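Local coordinates for DUF4276 family protein (Pyrococcus horikoshii, PDB 2P62), which is of unknown function but belongs to a Toprim-like family, consistent with a role in metal-dependent chemistry on nucleic acids, at residues 9-12 against 13-17; 19-22 against 23-27. One frame throughout, in Å; residues are numbered along the deposited sequence.

Contact 1: 9-12 against 13-17; sequences EGKT and DESFF
Asp13 turns its carboxylate back along the chain to Gly10, where OD1 accepts the backbone N-H of Gly10 at 2.8 Å. CG stands beside Asp13's own backbone N, anti to its carbonyl carbon (chi1 -43°), which swings the carboxylate toward the start of the helix, and OD1 accepts this N-H through its anti lone pair, the one away from OD2. With an alanine in place of Asp13, the Gly10 N-H would probably lose this acceptor and the first turn be less firmly fixed. The Thr12 side chain crosses that of Asp13 obliquely, OG1 3.7 Å from Asp13 OD1, and packs on Tyr208 and on Asp202 of the second subunit. Lys11 bends at chi2 and chi4 and arches over the first turn, bringing NZ to Glu14 OE2 in a salt bridge at 3.4 Å whose hydrogen bond is weak. One water backs it up, accepting from Lys11 NZ and donating to Glu14 OE2 and Ser15 OG; Ser15 OG also bonds Glu209. Beneath them Glu14 N reaches Gly10 O at 3.0 Å. With Gly10 as N-cap, Asp13 supplies the N3-to-N-cap half of a capping box, and the Glu9-Gly10 turn following the first strand resembles the conserved glutamate motif of Toprim domains.

Contact 2: 19-22 against 23-27; sequences VLLE and KLYGF
Leu21 and Phe27 meet where the chain folds back on the end of its helix: Leu21 CB and Phe27 CB are 4.4 Å apart, and the carbonyl O of Leu21 fits in at the edge of the Phe27 ring, near its plane. Phe27 N bonds that Leu21 O at 2.9 Å, holding the Phe27 backbone against the last turn while the ring goes on to the sheet. There the two side chains press together into strands 51-55 and 58-63, both meeting Leu53 and Leu60. Tyr25 sets its ring edge against Leu21 CA, with Tyr25 CD1 4.4 Å from Leu21 CD2. Leu20 and Leu24 form a shared ridge, Leu20 CD2 to Leu24 CD2 at 4.3 Å, that meets helix 220-229 at Leu223 and Leu227. Val19 presses CG2 against Lys23 CG at 3.9 Å, the side chains crossing at about a right angle. Glu22 holds CG beside its own backbone N (chi1 -72°) and runs on extended; that CG lies 3.3 Å from the carbonyl O of Phe27. Its carboxylate salt-bridges Arg28, with only a long pairing from OE2 to Lys23 NZ. Gly26, at a phi of 75°, makes the reversal, and its N-H bonds weakly to Glu22 O. The helix end resembles a Schellman motif one residue wider than the classic form, bracketed by an apolar pair, Leu21 before the glycine and Phe27 after.

Coming from strand 2-7, the chain makes the tight turn of contact 1 and enters helix 11-23; contact 2 then ends that helix and sends the chain into strand 28-29, an outermost strand of the mixed sheet within this chain. The two are in series, neither nested nor crossing, with centres 14 Å apart and no touch beyond their shared helix. Each closes a short local loop, one at either end. Helix 204-218 lies along both, touching Thr12 and Phe16 in the first and Val19 and Leu20 in the second. Contact 1 also faces the second subunit, whereas contact 2 joins the helix end to strands 51-55 and 58-63 and to helix 220-229.

Contact 1: 9-12 against 13-17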
loop_
_atom_site.group_PDB
_atom_site.type_symbol
_atom_site.label_atom_id
_atom_site.label_comp_id
_atom_site.label_asym_id
_atom_site.label_seq_id
_atom_site.Cartn_x
_atom_site.Cartn_y
_atom_site.Cartn_z
ATOM N N GLU A 9 -5.878 12.347 -6.035
ATOM C CA GLU A 9 -4.760 11.783 -6.785
ATOM C C GLU A 9 -4.428 10.318 -6.506
ATOM O O GLU A 9 -4.233 9.552 -7.442
ATOM C CB GLU A 9 -3.494 12.619 -6.580
ATOM C CG GLU A 9 -2.388 12.240 -7.556
ATOM C CD GLU A 9 -1.130 13.063 -7.372
ATOM O OE1 GLU A 9 -1.250 14.281 -7.115
ATOM O OE2 GLU A 9 -0.021 12.495 -7.499
ATOM N N GLY A 10 -4.356 9.931 -5.234
ATOM C CA GLY A 10 -4.020 8.553 -4.909
ATOM C C GLY A 10 -4.726 7.956 -3.703
ATOM O O GLY A 10 -5.613 8.578 -3.109
ATOM N N LYS A 11 -4.325 6.736 -3.343
ATOM C CA LYS A 11 -4.908 6.017 -2.212
ATOM C C LYS A 11 -4.786 6.816 -0.916
ATOM O O LYS A 11 -5.735 6.869 -0.132
ATOM C CB LYS A 11 -4.221 4.662 -2.031
ATOM C CG LYS A 11 -5.012 3.656 -1.205
ATOM C CD LYS A 11 -6.194 3.123 -2.003
ATOM C CE LYS A 11 -6.828 1.877 -1.368
ATOM N NZ LYS A 11 -7.454 2.137 -0.044
ATOM N N THR A 12 -3.626 7.428 -0.686
ATOM C CA THR A 12 -3.421 8.218 0.528
ATOM C C THR A 12 -4.508 9.286 0.681
ATOM O O THR A 12 -5.080 9.448 1.765
ATOM C CB THR A 12 -2.027 8.915 0.546
ATOM O OG1 THR A 12 -1.824 9.637 -0.678
ATOM C CG2 THR A 12 -0.907 7.887 0.721
ATOM N N ASP A 13 -4.797 10.003 -0.408
ATOM C CA ASP A 13 -5.819 11.049 -0.390
ATOM C C ASP A 13 -7.203 10.440 -0.210
ATOM O O ASP A 13 -8.064 11.035 0.435
ATOM C CB ASP A 13 -5.794 11.878 -1.686
ATOM C CG ASP A 13 -4.374 12.240 -2.137
ATOM O OD1 ASP A 13 -3.871 11.590 -3.077
ATOM O OD2 ASP A 13 -3.760 13.160 -1.552
ATOM N N GLU A 14 -7.427 9.253 -0.772
ATOM C CA GLU A 14 -8.731 8.612 -0.625
ATOM C C GLU A 14 -8.983 8.169 0.824
ATOM O O GLU A 14 -10.097 8.296 1.327
ATOM C CB GLU A 14 -8.863 7.406 -1.567
ATOM C CG GLU A 14 -10.136 6.580 -1.332
ATOM C CD GLU A 14 -10.068 5.191 -1.960
ATOM O OE1 GLU A 14 -10.245 5.067 -3.189
ATOM O OE2 GLU A 14 -9.822 4.219 -1.219
ATOM N N SER A 15 -7.954 7.650 1.490
ATOM C CA SER A 15 -8.103 7.202 2.877
ATOM C C SER A 15 -8.382 8.369 3.803
ATOM O O SER A 15 -9.262 8.294 4.664
ATOM C CB SER A 15 -6.844 6.482 3.367
ATOM O OG SER A 15 -6.692 5.232 2.738
ATOM N N PHE A 16 -7.614 9.439 3.623
ATOM C CA PHE A 16 -7.761 10.636 4.436
ATOM C C PHE A 16 -9.216 11.114 4.400
ATOM O O PHE A 16 -9.835 11.295 5.442
ATOM C CB PHE A 16 -6.806 11.736 3.935
ATOM C CG PHE A 16 -6.893 13.023 4.712
ATOM C CD1 PHE A 16 -7.684 14.074 4.260
ATOM C CD2 PHE A 16 -6.198 13.180 5.905
ATOM C CE1 PHE A 16 -7.782 15.269 4.988
ATOM C CE2 PHE A 16 -6.289 14.369 6.641
ATOM C CZ PHE A 16 -7.085 15.414 6.178
ATOM N N PHE A 17 -9.776 11.283 3.208
ATOM C CA PHE A 17 -11.156 11.741 3.107
ATOM C C PHE A 17 -12.167 10.710 3.601
ATOM O O PHE A 17 -13.165 11.064 4.233
ATOM C CB PHE A 17 -11.483 12.147 1.668
ATOM C CG PHE A 17 -11.085 13.558 1.337
ATOM C CD1 PHE A 17 -11.869 14.631 1.758
ATOM C CD2 PHE A 17 -9.900 13.820 0.652
ATOM C CE1 PHE A 17 -11.476 15.952 1.508
ATOM C CE2 PHE A 17 -9.497 15.133 0.399
ATOM C CZ PHE A 17 -10.289 16.205 0.830
HETATM O O HOH W 1 -9.174 4.289 1.357
#

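Contact 2: 19-22 against 23-27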
loop_
_atom_site.group_PDB
_atom_site.type_symbol
_atom_site.label_atom_id
_atom_site.label_comp_id
_atom_site.label_asym_id
_atom_site.label_seq_id
_atom_site.Cartn_x
_atom_site.Cartn_y
_atom_site.Cartn_z
ATOM N N VAL A 19 -11.802 8.327 5.968
ATOM C CA VAL A 19 -11.919 8.202 7.416
ATOM C C VAL A 19 -12.689 9.389 8.012
ATOM O O VAL A 19 -13.475 9.220 8.942
ATOM C CB VAL A 19 -10.525 8.026 8.105
ATOM C CG1 VAL A 19 -9.636 9.247 7.869
ATOM C CG2 VAL A 19 -10.720 7.766 9.595
ATOM N N LEU A 20 -12.491 10.585 7.474
ATOM C CA LEU A 20 -13.224 11.732 7.990
ATOM C C LEU A 20 -14.706 11.626 7.643
ATOM O O LEU A 20 -15.563 11.842 8.496
ATOM C CB LEU A 20 -12.677 13.031 7.412
ATOM C CG LEU A 20 -11.251 13.416 7.803
ATOM C CD1 LEU A 20 -10.793 14.507 6.859
ATOM C CD2 LEU A 20 -11.177 13.863 9.267
ATOM N N LEU A 21 -15.007 11.298 6.389
ATOM C CA LEU A 21 -16.392 11.192 5.934
ATOM C C LEU A 21 -17.179 10.077 6.624
ATOM O O LEU A 21 -18.384 10.199 6.814
ATOM C CB LEU A 21 -16.434 11.001 4.413
ATOM C CG LEU A 21 -15.950 12.169 3.543
ATOM C CD1 LEU A 21 -15.994 11.782 2.071
ATOM C CD2 LEU A 21 -16.828 13.390 3.804
ATOM N N GLU A 22 -16.495 8.996 6.995
ATOM C CA GLU A 22 -17.139 7.874 7.675
ATOM C C GLU A 22 -17.188 8.085 9.188
ATOM O O GLU A 22 -18.263 8.217 9.777
ATOM C CB GLU A 22 -16.397 6.557 7.381
ATOM C CG GLU A 22 -16.577 6.039 5.949
ATOM C CD GLU A 22 -15.911 4.682 5.674
ATOM O OE1 GLU A 22 -16.110 4.150 4.563
ATOM O OE2 GLU A 22 -15.195 4.144 6.544
ATOM N N LYS A 23 -16.011 8.147 9.800
ATOM C CA LYS A 23 -15.890 8.285 11.243
ATOM C C LYS A 23 -16.277 9.623 11.847
ATOM O O LYS A 23 -16.550 9.709 13.043
ATOM C CB LYS A 23 -14.467 7.910 11.664
ATOM C CG LYS A 23 -14.063 6.487 11.265
ATOM C CD LYS A 23 -14.983 5.429 11.889
ATOM C CE LYS A 23 -14.546 3.995 11.549
ATOM N NZ LYS A 23 -14.705 3.667 10.108
ATOM N N LEU A 24 -16.316 10.665 11.031
ATOM C CA LEU A 24 -16.677 11.979 11.540
ATOM C C LEU A 24 -18.063 12.441 11.076
ATOM O O LEU A 24 -18.776 13.095 11.831
ATOM C CB LEU A 24 -15.624 12.996 11.119
ATOM C CG LEU A 24 -15.637 14.312 11.890
ATOM C CD1 LEU A 24 -15.234 14.071 13.347
ATOM C CD2 LEU A 24 -14.675 15.273 11.233
ATOM N N TYR A 25 -18.456 12.105 9.848
ATOM C CA TYR A 25 -19.769 12.533 9.362
ATOM C C TYR A 25 -20.831 11.454 9.203
ATOM O O TYR A 25 -21.879 11.719 8.638
ATOM C CB TYR A 25 -19.640 13.324 8.047
ATOM C CG TYR A 25 -18.862 14.604 8.203
ATOM C CD1 TYR A 25 -17.496 14.633 7.970
ATOM C CD2 TYR A 25 -19.476 15.767 8.662
ATOM C CE1 TYR A 25 -16.753 15.782 8.193
ATOM C CE2 TYR A 25 -18.739 16.932 8.893
ATOM C CZ TYR A 25 -17.375 16.927 8.656
ATOM O OH TYR A 25 -16.618 18.052 8.889
ATOM N N GLY A 26 -20.559 10.246 9.686
ATOM C CA GLY A 26 -21.546 9.186 9.603
ATOM C C GLY A 26 -21.773 8.533 8.255
ATOM O O GLY A 26 -22.712 7.761 8.094
ATOM N N PHE A 27 -20.936 8.824 7.274
ATOM C CA PHE A 27 -21.125 8.199 5.979
ATOM C C PHE A 27 -20.721 6.724 6.028
ATOM O O PHE A 27 -19.797 6.346 6.749
ATOM C CB PHE A 27 -20.318 8.952 4.921
ATOM C CG PHE A 27 -21.086 10.051 4.250
ATOM C CD1 PHE A 27 -21.692 9.829 3.019
ATOM C CD2 PHE A 27 -21.229 11.292 4.853
ATOM C CE1 PHE A 27 -22.436 10.828 2.393
ATOM C CE2 PHE A 27 -21.973 12.301 4.236
ATOM C CZ PHE A 27 -22.577 12.068 3.003
#